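PDB 5T1X: lectin from Colocasia esculenta, which is a GNA-related lectin that probably binds mannose-containing glycans. Local coordinates for residues 20-28 with 90-98. Sequence-based numbering, arbitrary orientation. Where two conformers were deposited one is given.
Sequences RLTAKNHQL and LILRDDGFA
Leu92 is the apolar centre of the contact between two beta hairpins, residues 20-28 and 90-98, where it packs on Leu21 and Ala23. With CG anti to the backbone N (chi1 178°), Leu92 CD2 is carried onto the paired strands of the first hairpin, 3.5 Å from Leu21 O, with His26 O nearly as close. CB of Leu92 rests against CB of Leu21, and Ala23 CB sits 3.4 Å from Leu92 O. Two residues back along the strand, Leu90 CD2 meets Leu28 CD2 at 3.8 Å, the two side chains crossing at roughly a right angle, with Leu21 CD1 also touching Leu90 CD2.

Polar contacts gather at the turns, type II' from Ala23 to His26 and type I from Arg93 to Gly96. Asp94 O takes two donors: Lys24 NZ at 2.9 Å, from above the carbonyl plane, and His26 NE2 at 3.0 Å through a weak, bent bond (132°). The bend in the Lys24 chain at chi3 (66°) brings its amine round to this oxygen.

The His26 ring receives a CH-pi contact from Gly96, whose CA stands 3.4 Å from the centroid of the His26 ring and almost on the ring normal; Asn25 OD1 lies over the opposite face, toward the rim.

The contact thus packs hairpins of two sheets together in the three-sheet beta-prism II fold of GNA-related lectins, the leucines forming its buried part. Leu36 and Leu38 of strand 36-39 pack beside Leu28, and Ile100 of strand 98-107 beside Leu90. At Ala98 the sheet runs on, antiparallel, into a strand of the other chain.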
# COMPACT_ATOMS: atom_id res chain seq x y z
N ARG B 20 -12.83 7.49 5.97
CA ARG B 20 -11.67 6.90 6.64
C ARG B 20 -11.11 5.65 6.00
O ARG B 20 -11.79 4.96 5.23
CB ARG B 20 -12.09 6.52 8.08
CG ARG B 20 -13.13 5.38 8.17
CD ARG B 20 -13.83 5.33 9.51
NE ARG B 20 -14.68 6.51 9.66
CZ ARG B 20 -14.97 7.08 10.82
NH1 ARG B 20 -14.52 6.57 11.96
NH2 ARG B 20 -15.74 8.16 10.86
N LEU B 21 -9.87 5.32 6.40
CA LEU B 21 -9.24 4.04 6.15
C LEU B 21 -9.40 3.21 7.40
O LEU B 21 -9.40 3.77 8.51
CB LEU B 21 -7.74 4.16 5.78
CG LEU B 21 -7.36 5.10 4.63
CD1 LEU B 21 -5.90 4.95 4.31
CD2 LEU B 21 -8.21 4.83 3.38
N THR B 22 -9.59 1.90 7.25
CA THR B 22 -9.74 0.99 8.38
C THR B 22 -8.90 -0.26 8.13
O THR B 22 -8.80 -0.72 6.99
CB THR B 22 -11.22 0.60 8.63
OG1 THR B 22 -11.76 -0.01 7.45
CG2 THR B 22 -12.10 1.80 9.01
N ALA B 23 -8.28 -0.78 9.19
CA ALA B 23 -7.50 -2.02 9.16
C ALA B 23 -7.49 -2.60 10.55
O ALA B 23 -7.01 -1.94 11.47
CB ALA B 23 -6.07 -1.77 8.67
N LYS B 24 -8.07 -3.80 10.73
CA LYS B 24 -8.18 -4.43 12.05
C LYS B 24 -8.93 -3.44 12.96
O LYS B 24 -10.00 -2.97 12.56
CB LYS B 24 -6.81 -4.88 12.60
CG LYS B 24 -6.22 -6.07 11.81
CD LYS B 24 -4.70 -6.23 11.98
CE LYS B 24 -4.27 -6.60 13.38
NZ LYS B 24 -2.79 -6.54 13.54
N ASN B 25 -8.34 -3.05 14.11
CA ASN B 25 -8.92 -2.08 15.04
C ASN B 25 -8.41 -0.64 14.77
O ASN B 25 -8.82 0.29 15.47
CB ASN B 25 -8.64 -2.48 16.50
CG ASN B 25 -7.25 -2.99 16.85
OD1 ASN B 25 -6.33 -3.07 16.02
ND2 ASN B 25 -7.08 -3.39 18.11
N HIS B 26 -7.54 -0.45 13.76
CA HIS B 26 -6.99 0.87 13.42
C HIS B 26 -7.88 1.63 12.45
O HIS B 26 -8.50 1.03 11.57
CB HIS B 26 -5.59 0.76 12.79
CG HIS B 26 -4.67 -0.21 13.46
ND1 HIS B 26 -4.28 -0.04 14.78
CD2 HIS B 26 -4.09 -1.34 12.98
CE1 HIS B 26 -3.49 -1.07 15.06
NE2 HIS B 26 -3.34 -1.87 14.01
N GLN B 27 -7.91 2.97 12.57
CA GLN B 27 -8.65 3.86 11.65
C GLN B 27 -7.83 5.10 11.37
O GLN B 27 -7.14 5.58 12.26
CB GLN B 27 -10.01 4.29 12.22
CG GLN B 27 -10.96 3.18 12.64
CD GLN B 27 -12.18 3.78 13.28
OE1 GLN B 27 -13.07 4.29 12.60
NE2 GLN B 27 -12.23 3.78 14.61
N LEU B 28 -7.92 5.64 10.15
CA LEU B 28 -7.30 6.92 9.79
C LEU B 28 -8.44 7.75 9.25
O LEU B 28 -8.94 7.46 8.17
CB LEU B 28 -6.12 6.78 8.79
CG LEU B 28 -5.45 8.11 8.38
CD1 LEU B 28 -4.70 8.76 9.56
CD2 LEU B 28 -4.50 7.92 7.21
N LEU B 90 -1.07 5.23 0.02
CA LEU B 90 -1.03 5.37 1.47
C LEU B 90 -1.67 4.12 2.01
O LEU B 90 -2.81 3.82 1.63
CB LEU B 90 -1.79 6.64 1.92
CG LEU B 90 -2.08 6.77 3.42
CD1 LEU B 90 -0.82 7.08 4.22
CD2 LEU B 90 -3.11 7.87 3.67
N ILE B 91 -0.94 3.35 2.84
CA ILE B 91 -1.48 2.13 3.41
C ILE B 91 -1.64 2.29 4.91
O ILE B 91 -0.66 2.59 5.59
CB ILE B 91 -0.61 0.88 3.10
CG1 ILE B 91 -0.29 0.74 1.58
CG2 ILE B 91 -1.28 -0.41 3.66
CD1 ILE B 91 0.67 -0.41 1.24
N LEU B 92 -2.85 2.03 5.42
CA LEU B 92 -3.05 1.91 6.86
C LEU B 92 -2.76 0.46 7.13
O LEU B 92 -3.59 -0.41 6.81
CB LEU B 92 -4.46 2.35 7.32
CG LEU B 92 -4.73 2.19 8.84
CD1 LEU B 92 -3.82 3.08 9.68
CD2 LEU B 92 -6.20 2.42 9.17
N ARG B 93 -1.54 0.17 7.56
CA ARG B 93 -1.06 -1.19 7.72
C ARG B 93 -1.72 -1.94 8.86
O ARG B 93 -2.22 -1.32 9.81
CB ARG B 93 0.46 -1.18 7.93
CG ARG B 93 1.12 -0.64 6.66
CD ARG B 93 2.63 -0.56 6.64
NE ARG B 93 3.32 -0.82 7.80
CZ ARG B 93 4.67 -0.79 8.00
NH1 ARG B 93 5.49 -0.44 7.03
NH2 ARG B 93 5.17 -1.09 9.19
N ASP B 94 -1.66 -3.27 8.81
CA ASP B 94 -2.19 -4.11 9.87
C ASP B 94 -1.52 -3.83 11.21
O ASP B 94 -2.14 -4.03 12.25
CB ASP B 94 -1.99 -5.59 9.51
CG ASP B 94 -2.81 -6.12 8.36
OD1 ASP B 94 -3.69 -5.38 7.86
OD2 ASP B 94 -2.58 -7.27 7.96
N ASP B 95 -0.25 -3.34 11.19
CA ASP B 95 0.50 -3.06 12.41
C ASP B 95 0.26 -1.62 12.94
O ASP B 95 0.90 -1.22 13.90
CB ASP B 95 2.01 -3.35 12.23
CG ASP B 95 2.73 -2.55 11.16
OD1 ASP B 95 2.11 -1.65 10.57
OD2 ASP B 95 3.94 -2.78 10.96
N GLY B 96 -0.69 -0.87 12.36
CA GLY B 96 -1.06 0.45 12.85
C GLY B 96 -0.36 1.64 12.23
O GLY B 96 -0.86 2.77 12.34
N PHE B 97 0.80 1.42 11.61
CA PHE B 97 1.51 2.49 10.92
C PHE B 97 0.75 2.90 9.66
O PHE B 97 0.15 2.04 9.02
CB PHE B 97 2.92 2.03 10.50
CG PHE B 97 3.89 1.80 11.64
CD1 PHE B 97 4.66 2.84 12.14
CD2 PHE B 97 4.06 0.53 12.18
CE1 PHE B 97 5.56 2.63 13.18
CE2 PHE B 97 4.97 0.32 13.22
CZ PHE B 97 5.72 1.36 13.71
N ALA B 98 0.78 4.19 9.30
CA ALA B 98 0.20 4.65 8.03
C ALA B 98 1.39 5.10 7.21
O ALA B 98 2.15 5.96 7.66
CB ALA B 98 -0.81 5.77 8.25